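Long-range contacts in flavin-containing monooxygenase (Allium sativum, PDB 6WPU), which probably catalyses the flavin-dependent S-oxygenation of S-allyl-L-cysteine in garlic, using bound flavin-adenine dinucleotide as its cofactor: residues M98-Y103 / L124-R129; I28-A33 / S55-T60; G34-R39 / L346-S351. All blocks are in the same frame, centred on the assembly; numbering follows the deposited sequence.

Interaction 1: M98-Y103 / L124-R129. With FAD (flavin-adenine dinucleotide), chain B.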
# COMPACT_ATOMS: atom_id res chain seq x y z
N MET A 98 0.54 -13.68 2.88
CA MET A 98 -0.23 -12.61 2.26
C MET A 98 -1.74 -12.84 2.21
O MET A 98 -2.49 -11.87 2.08
CB MET A 98 0.24 -12.40 0.82
CG MET A 98 1.56 -11.72 0.69
SD MET A 98 2.01 -11.64 -1.05
CE MET A 98 0.66 -10.72 -1.78
N GLY A 99 -2.20 -14.08 2.27
CA GLY A 99 -3.60 -14.36 1.98
C GLY A 99 -4.56 -13.88 3.05
O GLY A 99 -4.23 -13.79 4.23
N PHE A 100 -5.77 -13.54 2.62
CA PHE A 100 -6.87 -13.34 3.56
C PHE A 100 -6.99 -14.52 4.52
O PHE A 100 -6.71 -15.68 4.18
CB PHE A 100 -8.18 -13.14 2.80
CG PHE A 100 -8.21 -11.85 2.01
CD1 PHE A 100 -8.25 -10.64 2.66
CD2 PHE A 100 -8.22 -11.87 0.63
CE1 PHE A 100 -8.29 -9.46 1.96
CE2 PHE A 100 -8.26 -10.70 -0.10
CZ PHE A 100 -8.29 -9.48 0.56
N LEU A 101 -7.42 -14.22 5.75
CA LEU A 101 -7.41 -15.20 6.83
C LEU A 101 -8.28 -16.42 6.53
O LEU A 101 -8.00 -17.52 7.03
CB LEU A 101 -7.86 -14.53 8.13
CG LEU A 101 -6.92 -13.41 8.58
CD1 LEU A 101 -7.48 -12.68 9.78
CD2 LEU A 101 -5.52 -13.96 8.87
N ASP A 102 -9.35 -16.26 5.76
CA ASP A 102 -10.20 -17.41 5.47
C ASP A 102 -10.13 -17.80 4.00
O ASP A 102 -11.05 -18.45 3.48
CB ASP A 102 -11.65 -17.13 5.89
CG ASP A 102 -12.29 -16.03 5.06
OD1 ASP A 102 -11.57 -15.35 4.28
OD2 ASP A 102 -13.52 -15.85 5.17
N TYR A 103 -9.05 -17.44 3.31
CA TYR A 103 -8.92 -17.68 1.88
C TYR A 103 -7.45 -17.82 1.55
O TYR A 103 -6.81 -16.89 1.04
CB TYR A 103 -9.56 -16.54 1.08
CG TYR A 103 -9.87 -16.92 -0.34
CD1 TYR A 103 -10.74 -17.97 -0.62
CD2 TYR A 103 -9.30 -16.23 -1.40
CE1 TYR A 103 -11.04 -18.32 -1.92
CE2 TYR A 103 -9.58 -16.57 -2.71
CZ TYR A 103 -10.45 -17.62 -2.96
OH TYR A 103 -10.73 -17.95 -4.26
N LEU A 124 -2.93 -10.91 -8.68
CA LEU A 124 -4.15 -10.43 -9.31
C LEU A 124 -5.14 -11.56 -9.53
O LEU A 124 -6.34 -11.40 -9.27
CB LEU A 124 -3.82 -9.74 -10.64
CG LEU A 124 -5.05 -9.19 -11.39
CD1 LEU A 124 -5.67 -8.06 -10.59
CD2 LEU A 124 -4.68 -8.72 -12.79
N ASP A 125 -4.66 -12.71 -10.01
CA ASP A 125 -5.55 -13.85 -10.20
C ASP A 125 -6.18 -14.27 -8.88
O ASP A 125 -7.37 -14.61 -8.83
CB ASP A 125 -4.78 -15.01 -10.84
CG ASP A 125 -5.68 -16.20 -11.18
OD1 ASP A 125 -6.67 -16.02 -11.94
OD2 ASP A 125 -5.40 -17.32 -10.70
N TYR A 126 -5.41 -14.21 -7.80
CA TYR A 126 -5.94 -14.51 -6.48
C TYR A 126 -7.07 -13.56 -6.10
O TYR A 126 -8.14 -13.99 -5.65
CB TYR A 126 -4.80 -14.46 -5.46
CG TYR A 126 -5.21 -14.53 -4.01
CD1 TYR A 126 -5.53 -15.74 -3.40
CD2 TYR A 126 -5.25 -13.38 -3.23
CE1 TYR A 126 -5.90 -15.80 -2.06
CE2 TYR A 126 -5.61 -13.43 -1.90
CZ TYR A 126 -5.94 -14.64 -1.32
OH TYR A 126 -6.30 -14.67 0.00
N LEU A 127 -6.87 -12.25 -6.31
CA LEU A 127 -7.93 -11.29 -6.00
C LEU A 127 -9.16 -11.51 -6.88
O LEU A 127 -10.30 -11.34 -6.42
CB LEU A 127 -7.42 -9.86 -6.14
CG LEU A 127 -6.29 -9.46 -5.20
CD1 LEU A 127 -5.83 -8.02 -5.50
CD2 LEU A 127 -6.72 -9.61 -3.76
N GLU A 128 -8.95 -11.89 -8.14
CA GLU A 128 -10.09 -12.15 -9.02
C GLU A 128 -10.85 -13.39 -8.58
O GLU A 128 -12.09 -13.40 -8.57
CB GLU A 128 -9.62 -12.28 -10.47
CG GLU A 128 -9.18 -10.95 -11.08
CD GLU A 128 -8.40 -11.11 -12.38
OE1 GLU A 128 -8.09 -12.27 -12.76
OE2 GLU A 128 -8.08 -10.08 -13.02
N ARG A 129 -10.13 -14.45 -8.19
CA ARG A 129 -10.79 -15.63 -7.63
C ARG A 129 -11.55 -15.27 -6.36
O ARG A 129 -12.70 -15.70 -6.17
CB ARG A 129 -9.76 -16.74 -7.35
CG ARG A 129 -9.11 -17.38 -8.57
CD ARG A 129 -8.38 -18.69 -8.22
NE ARG A 129 -7.06 -18.48 -7.64
CZ ARG A 129 -6.70 -18.82 -6.40
NH1 ARG A 129 -5.45 -18.58 -5.99
NH2 ARG A 129 -7.56 -19.41 -5.57
PA FAD B . -5.15 -0.21 -4.24
O1A FAD B . -4.57 -1.53 -4.75
O2A FAD B . -4.55 1.06 -4.60
O5B FAD B . -6.58 0.01 -4.69
C5B FAD B . -7.36 1.20 -4.57
C4B FAD B . -8.51 1.19 -5.61
O4B FAD B . -9.39 2.28 -5.48
C3B FAD B . -8.02 1.19 -7.03
O3B FAD B . -8.61 0.16 -7.75
C2B FAD B . -8.43 2.50 -7.58
O2B FAD B . -8.71 2.47 -8.93
C1B FAD B . -9.66 2.78 -6.76
N9A FAD B . -9.98 4.18 -6.63
C8A FAD B . -9.08 5.18 -6.26
N7A FAD B . -9.71 6.36 -6.24
C5A FAD B . -11.05 6.19 -6.61
C6A FAD B . -12.14 7.04 -6.78
N6A FAD B . -12.03 8.46 -6.53
N1A FAD B . -13.33 6.53 -7.14
C2A FAD B . -13.49 5.21 -7.39
N3A FAD B . -12.46 4.34 -7.25
C4A FAD B . -11.24 4.80 -6.87
N1 FAD B . 1.41 -6.19 -0.44
C2 FAD B . 1.57 -7.61 -0.31
O2 FAD B . 0.71 -8.32 0.46
N3 FAD B . 2.65 -8.25 -0.86
C4 FAD B . 3.56 -7.55 -1.63
O4 FAD B . 4.62 -8.16 -2.21
C4X FAD B . 3.30 -6.14 -2.00
N5 FAD B . 4.08 -5.52 -2.96
C5X FAD B . 3.80 -4.20 -3.32
C6 FAD B . 4.60 -3.57 -4.28
C7 FAD B . 4.30 -2.26 -4.64
C7M FAD B . 5.17 -1.58 -5.67
C8 FAD B . 3.23 -1.58 -4.06
C8M FAD B . 2.90 -0.17 -4.42
C9 FAD B . 2.44 -2.21 -3.09
C9A FAD B . 2.72 -3.52 -2.72
N10 FAD B . 1.90 -4.17 -1.75
C10 FAD B . 2.18 -5.50 -1.38
C1' FAD B . 0.80 -3.44 -1.09
C2' FAD B . -0.51 -3.24 -1.83
O2' FAD B . -0.82 -1.91 -1.82
C3' FAD B . -1.55 -3.98 -1.02
O3' FAD B . -1.25 -5.30 -1.27
C4' FAD B . -3.00 -3.73 -1.41
O4' FAD B . -3.09 -3.87 -2.78
C5' FAD B . -3.61 -2.40 -0.96
O5' FAD B . -4.75 -2.30 -1.76
P FAD B . -5.87 -1.18 -1.78
O1P FAD B . -7.29 -1.77 -2.14
O2P FAD B . -5.70 -0.42 -0.40
O3P FAD B . -5.20 -0.03 -2.74
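The phenol oxygen of Tyr126 is donor and acceptor at once, and both its partners are backbone atoms of the loop that follows helix 95-98. Phe100 N gives its hydrogen to Tyr126 OH over 2.9 Å, in a bond bent to 136°. Tyr126 OH in turn donates to Tyr103 O, a short 2.5 Å away, meeting that carbonyl nearly end-on, with Tyr103 O lying near the plane of the Tyr126 ring, at its edge. A chi1 of 170°, which sets CG of Tyr126 opposite its backbone N, swings the phenol out from helix 120-133 to reach both. A phenylalanine here would probably leave the amide of Phe100 and the carbonyl of Tyr103 without their common partner and set the turn freer to shift.

That turn is a type I beta turn from Phe100 to Tyr103, closed by Tyr103 N on Phe100 O at 3.1 Å, and the helix holds it at its first and last residues. It lies within the FAD-binding part of the monooxygenase fold, where Phe100 and Leu127 also reach helix 32-43.

Among the apolar contacts, the side chains of Tyr103 and Tyr126 run alongside one another in opposite senses, their rings tilted 35° apart, with Tyr103 CD2 3.5 Å from Tyr126 CE1. Phe100 CE2 meets the Leu127 branch CD2 at 4.1 Å, the two side chains set roughly perpendicular, while Phe130 and Phe344 add further rings around Phe100.

Toward the cofactor, the thioether of Met98 bends so that SD takes a weak hydrogen bond from FAD N3 at 3.5 Å, and CE lies 3.3 Å from FAD O2.

Interaction 2: I28-A33 / S55-T60. With FAD (flavin-adenine dinucleotide), chain B; SO4 (sulfate ion), chain G.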
# COMPACT_ATOMS: atom_id res chain seq x y z
N ILE A 28 -15.50 3.00 -1.58
CA ILE A 28 -14.77 3.76 -2.59
C ILE A 28 -13.49 2.99 -2.89
O ILE A 28 -12.54 3.03 -2.10
CB ILE A 28 -14.49 5.18 -2.12
CG1 ILE A 28 -15.81 5.87 -1.75
CG2 ILE A 28 -13.75 5.98 -3.21
CD1 ILE A 28 -15.60 7.22 -1.19
N GLY A 29 -13.49 2.28 -4.01
CA GLY A 29 -12.34 1.56 -4.55
C GLY A 29 -12.59 0.06 -4.49
O GLY A 29 -13.20 -0.45 -3.54
N ALA A 30 -12.15 -0.66 -5.52
CA ALA A 30 -12.26 -2.12 -5.55
C ALA A 30 -10.89 -2.77 -5.78
O ALA A 30 -10.76 -3.72 -6.56
CB ALA A 30 -13.26 -2.58 -6.60
N GLY A 31 -9.85 -2.25 -5.12
CA GLY A 31 -8.64 -3.00 -4.91
C GLY A 31 -8.88 -4.03 -3.82
O GLY A 31 -10.02 -4.29 -3.42
N ALA A 32 -7.78 -4.59 -3.30
CA ALA A 32 -7.91 -5.60 -2.26
C ALA A 32 -8.70 -5.09 -1.06
O ALA A 32 -9.51 -5.82 -0.49
CB ALA A 32 -6.52 -6.08 -1.83
N ALA A 33 -8.46 -3.83 -0.66
CA ALA A 33 -9.17 -3.29 0.50
C ALA A 33 -10.67 -3.24 0.25
O ALA A 33 -11.46 -3.73 1.06
CB ALA A 33 -8.63 -1.89 0.82
N SER A 55 -11.62 -0.18 -14.95
CA SER A 55 -12.48 -1.10 -15.67
C SER A 55 -12.42 -2.53 -15.14
O SER A 55 -13.25 -3.35 -15.54
CB SER A 55 -12.14 -1.09 -17.16
OG SER A 55 -10.77 -1.41 -17.33
N SER A 56 -11.48 -2.83 -14.24
CA SER A 56 -11.41 -4.14 -13.60
C SER A 56 -11.11 -3.96 -12.12
O SER A 56 -10.69 -2.88 -11.68
CB SER A 56 -10.35 -5.04 -14.23
OG SER A 56 -10.39 -4.93 -15.64
N ILE A 57 -11.32 -5.03 -11.35
CA ILE A 57 -10.95 -5.02 -9.94
C ILE A 57 -9.46 -5.36 -9.78
O ILE A 57 -8.84 -5.97 -10.65
CB ILE A 57 -11.84 -5.99 -9.13
CG1 ILE A 57 -11.70 -7.42 -9.63
CG2 ILE A 57 -13.31 -5.58 -9.20
CD1 ILE A 57 -10.71 -8.27 -8.86
N GLY A 58 -8.89 -4.97 -8.65
CA GLY A 58 -7.56 -5.42 -8.31
C GLY A 58 -6.63 -4.29 -7.91
O GLY A 58 -5.62 -4.51 -7.24
N GLY A 59 -6.98 -3.07 -8.32
CA GLY A 59 -6.22 -1.90 -7.94
C GLY A 59 -4.76 -1.99 -8.37
O GLY A 59 -4.44 -2.24 -9.54
N THR A 60 -3.88 -1.79 -7.40
CA THR A 60 -2.44 -1.78 -7.66
C THR A 60 -1.98 -3.03 -8.39
O THR A 60 -1.07 -2.97 -9.23
CB THR A 60 -1.69 -1.65 -6.33
OG1 THR A 60 -1.78 -0.29 -5.89
CG2 THR A 60 -0.23 -2.04 -6.48
PA FAD B . -5.15 -0.21 -4.24
O1A FAD B . -4.57 -1.53 -4.75
O2A FAD B . -4.55 1.06 -4.60
O5B FAD B . -6.58 0.01 -4.69
C5B FAD B . -7.36 1.20 -4.57
C4B FAD B . -8.51 1.19 -5.61
O4B FAD B . -9.39 2.28 -5.48
C3B FAD B . -8.02 1.19 -7.03
O3B FAD B . -8.61 0.16 -7.75
C2B FAD B . -8.43 2.50 -7.58
O2B FAD B . -8.71 2.47 -8.93
C1B FAD B . -9.66 2.78 -6.76
N9A FAD B . -9.98 4.18 -6.63
C8A FAD B . -9.08 5.18 -6.26
N7A FAD B . -9.71 6.36 -6.24
C5A FAD B . -11.05 6.19 -6.61
C6A FAD B . -12.14 7.04 -6.78
N6A FAD B . -12.03 8.46 -6.53
N1A FAD B . -13.33 6.53 -7.14
C2A FAD B . -13.49 5.21 -7.39
N3A FAD B . -12.46 4.34 -7.25
C4A FAD B . -11.24 4.80 -6.87
N1 FAD B . 1.41 -6.19 -0.44
C2 FAD B . 1.57 -7.61 -0.31
O2 FAD B . 0.71 -8.32 0.46
N3 FAD B . 2.65 -8.25 -0.86
C4 FAD B . 3.56 -7.55 -1.63
O4 FAD B . 4.62 -8.16 -2.21
C4X FAD B . 3.30 -6.14 -2.00
N5 FAD B . 4.08 -5.52 -2.96
C5X FAD B . 3.80 -4.20 -3.32
C6 FAD B . 4.60 -3.57 -4.28
C7 FAD B . 4.30 -2.26 -4.64
C7M FAD B . 5.17 -1.58 -5.67
C8 FAD B . 3.23 -1.58 -4.06
C8M FAD B . 2.90 -0.17 -4.42
C9 FAD B . 2.44 -2.21 -3.09
C9A FAD B . 2.72 -3.52 -2.72
N10 FAD B . 1.90 -4.17 -1.75
C10 FAD B . 2.18 -5.50 -1.38
C1' FAD B . 0.80 -3.44 -1.09
C2' FAD B . -0.51 -3.24 -1.83
O2' FAD B . -0.82 -1.91 -1.82
C3' FAD B . -1.55 -3.98 -1.02
O3' FAD B . -1.25 -5.30 -1.27
C4' FAD B . -3.00 -3.73 -1.41
O4' FAD B . -3.09 -3.87 -2.78
C5' FAD B . -3.61 -2.40 -0.96
O5' FAD B . -4.75 -2.30 -1.76
P FAD B . -5.87 -1.18 -1.78
O1P FAD B . -7.29 -1.77 -2.14
O2P FAD B . -5.70 -0.42 -0.40
O3P FAD B . -5.20 -0.03 -2.74
S SO4 G . -8.35 1.27 -16.29
O1 SO4 G . -7.22 1.24 -17.22
O2 SO4 G . -8.12 2.30 -15.27
O3 SO4 G . -8.48 -0.03 -15.63
O4 SO4 G . -9.57 1.56 -17.03
O HOH W 1 -5.26 -3.91 -4.59
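Gly58 N donates to Ala30 O across 3.1 Å, a fairly straight bond (159°) that joins the loop after strand 47-52 to the turn before helix 32-43. Beside it the two backbones come very close, Gly31 CA and Gly59 CA being 4.0 Å apart, a spacing that the lack of side chains on both residues permits. The side-chain share is small: the Ile57 branch CG2, which lies beside its own backbone N, touches Ala30 CB at 4.0 Å.

The two backbone segments then grip the pyrophosphate of FAD with main-chain amides, one from each segment. Thr60 N points almost straight (171°) at FAD O1A, 2.8 Å away, and Ala33 N, in the first turn of the helix, meets FAD O1P at 2.8 Å. The helix start would be expected to help offset the phosphate charge. A water fills the corner between protein and cofactor: it accepts from Ala32 N at 2.9 Å and also has Gly58 O, FAD O1A and FAD O4' in its shell. The glycines make room for the ligand, since a beta carbon on Gly29, Gly31 or Gly59 would run into an oxygen of FAD.

Farther out, Glu52 positions the turn by accepting from Ala30 N through OE2 while its OE1 bonds to FAD, and Val140 packs against both Ala30 and Ile57. At the outer end, Ser55 N binds a sulfate ion that probably came from the crystallisation liquor.

Strand 24-28, a glycine-rich turn fitting the GxGxxG pattern and helix 32-43 are together consistent with the strand-turn-helix of a Rossmann-type dinucleotide-binding site, here occupied by FAD.

Interaction 3: G34-R39 / L346-S351; sequences GLVTAR and LCELQS
Arg39 NH2 reaches Glu348 OE2 at 2.8 Å, a salt bridge with a hydrogen bond bent to 140°, and the only charged link between the two helix segments. The carboxylate oxygen sits at the guanidinium edge, in its plane, whereas NH2 comes at the carboxylate from well above its plane. Glu348 gets there by a straight reach, a chi1 of -177° heading its chain away from the backbone N and no bend following; Arg39 instead bends partway along. Both groups are buried and have second partners in the loop after helix 95-98: Arg39 NH1 pairs with Asp102, and Glu348 OE1 takes the amide of Leu101. Asp102 and Glu348 bring like charges close together, so the arginine between them probably eases their repulsion.

Ser351 OG lies 2.9 Å from Cys347 O and 3.1 Å from Glu348 O, both in its own helix, and can give its one proton to either. Its CB turns to the other helix and meets Thr37 OG1 at 3.4 Å, an oxygen whose hydrogen bond goes to Ala33 O.

Packing centres on Val36, whose two methyls both rest on the backbone and CB at Cys347 and Glu348. CG1 of Val36 sits 3.8 Å from Cys347 C, and its CG2 lies 3.9 Å from Glu348 CB. The short segment axes approach to 8.6 Å and cross at -35°, running broadly the same way.

The two helices thus pack together beside the parallel sheet of the FAD domain, the N-terminal dinucleotide-binding helix 32-43 against helix 343-358 from late in the chain.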
# COMPACT_ATOMS: atom_id res chain seq x y z
N GLY A 34 -11.09 -2.63 -0.87
CA GLY A 34 -12.51 -2.55 -1.19
C GLY A 34 -13.16 -3.92 -1.38
O GLY A 34 -14.29 -4.14 -0.96
N LEU A 35 -12.44 -4.86 -2.00
CA LEU A 35 -13.01 -6.19 -2.20
C LEU A 35 -13.35 -6.85 -0.87
O LEU A 35 -14.45 -7.38 -0.69
CB LEU A 35 -12.05 -7.08 -2.99
CG LEU A 35 -11.85 -6.66 -4.44
CD1 LEU A 35 -10.66 -7.39 -5.03
CD2 LEU A 35 -13.11 -6.93 -5.23
N VAL A 36 -12.41 -6.85 0.08
CA VAL A 36 -12.70 -7.56 1.32
C VAL A 36 -13.69 -6.76 2.16
O VAL A 36 -14.52 -7.33 2.87
CB VAL A 36 -11.40 -7.92 2.08
CG1 VAL A 36 -10.75 -6.69 2.76
CG2 VAL A 36 -11.66 -9.05 3.08
N THR A 37 -13.67 -5.42 2.04
CA THR A 37 -14.64 -4.60 2.75
C THR A 37 -16.06 -4.92 2.28
O THR A 37 -16.98 -5.03 3.09
CB THR A 37 -14.33 -3.11 2.58
OG1 THR A 37 -13.07 -2.81 3.20
CG2 THR A 37 -15.41 -2.24 3.24
N ALA A 38 -16.24 -5.08 0.96
CA ALA A 38 -17.54 -5.45 0.43
C ALA A 38 -18.01 -6.78 1.00
O ALA A 38 -19.18 -6.92 1.37
CB ALA A 38 -17.48 -5.51 -1.10
N ARG A 39 -17.11 -7.76 1.08
CA ARG A 39 -17.47 -9.06 1.63
C ARG A 39 -17.88 -8.93 3.09
O ARG A 39 -18.93 -9.45 3.50
CB ARG A 39 -16.32 -10.04 1.47
CG ARG A 39 -16.62 -11.43 2.03
CD ARG A 39 -15.37 -12.29 2.00
NE ARG A 39 -14.50 -12.00 3.14
CZ ARG A 39 -13.42 -12.71 3.47
NH1 ARG A 39 -13.04 -13.76 2.74
NH2 ARG A 39 -12.72 -12.37 4.55
N LEU A 346 -4.90 -7.52 7.35
CA LEU A 346 -5.17 -6.30 8.10
C LEU A 346 -6.46 -5.62 7.61
O LEU A 346 -7.30 -5.21 8.42
CB LEU A 346 -3.98 -5.34 8.00
CG LEU A 346 -4.15 -4.05 8.82
CD1 LEU A 346 -2.85 -3.66 9.52
CD2 LEU A 346 -4.67 -2.90 7.94
N CYS A 347 -6.61 -5.46 6.29
CA CYS A 347 -7.83 -4.85 5.75
C CYS A 347 -9.05 -5.71 6.05
O CYS A 347 -10.14 -5.19 6.31
CB CYS A 347 -7.69 -4.63 4.24
SG CYS A 347 -6.43 -3.38 3.75
N GLU A 348 -8.87 -7.03 6.02
CA GLU A 348 -9.95 -7.95 6.36
C GLU A 348 -10.45 -7.68 7.77
O GLU A 348 -11.66 -7.56 8.01
CB GLU A 348 -9.43 -9.39 6.22
CG GLU A 348 -10.44 -10.53 6.48
CD GLU A 348 -9.80 -11.91 6.24
OE1 GLU A 348 -8.54 -11.98 6.14
OE2 GLU A 348 -10.53 -12.92 6.13
N LEU A 349 -9.52 -7.56 8.72
CA LEU A 349 -9.91 -7.38 10.11
C LEU A 349 -10.45 -5.97 10.36
O LEU A 349 -11.40 -5.80 11.13
CB LEU A 349 -8.74 -7.69 11.02
CG LEU A 349 -8.36 -9.17 11.04
CD1 LEU A 349 -6.99 -9.36 11.69
CD2 LEU A 349 -9.44 -10.00 11.77
N GLN A 350 -9.88 -4.96 9.70
CA GLN A 350 -10.43 -3.62 9.80
C GLN A 350 -11.88 -3.58 9.34
O GLN A 350 -12.73 -2.96 9.98
CB GLN A 350 -9.61 -2.64 8.98
CG GLN A 350 -8.27 -2.28 9.57
CD GLN A 350 -7.59 -1.20 8.76
OE1 GLN A 350 -7.72 -1.16 7.54
NE2 GLN A 350 -6.88 -0.30 9.43
N SER A 351 -12.17 -4.20 8.21
CA SER A 351 -13.52 -4.07 7.68
C SER A 351 -14.48 -4.97 8.43
O SER A 351 -15.67 -4.65 8.55
CB SER A 351 -13.51 -4.36 6.18
OG SER A 351 -12.97 -5.64 5.92

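In the fold
Helix 32-43 is shared by interactions 2 and 3: its start meets the FAD pyrophosphate, and its next turns carry the helix packing. Centres of interactions 2 and 3 lie about 12 Å apart, and Ala33 CB touches Cys347 SG at 4.0 Å. Interaction 1, about 12 Å from interaction 3 and 13 Å from interaction 2 between centres, reaches both. Besides the polar links to interaction 3, Phe100 CE1 packs 3.5 Å from Val36 CB. Toward interaction 2, Glu128 CG meets Ile57 CD1 at 3.8 Å. Interactions 1 and 2 thus touch FAD at different parts, the pyrimidine edge of the isoalloxazine and the pyrophosphate, while interaction 3 makes no direct bond to FAD, the Cys347 side chain lying about 5 Å from it.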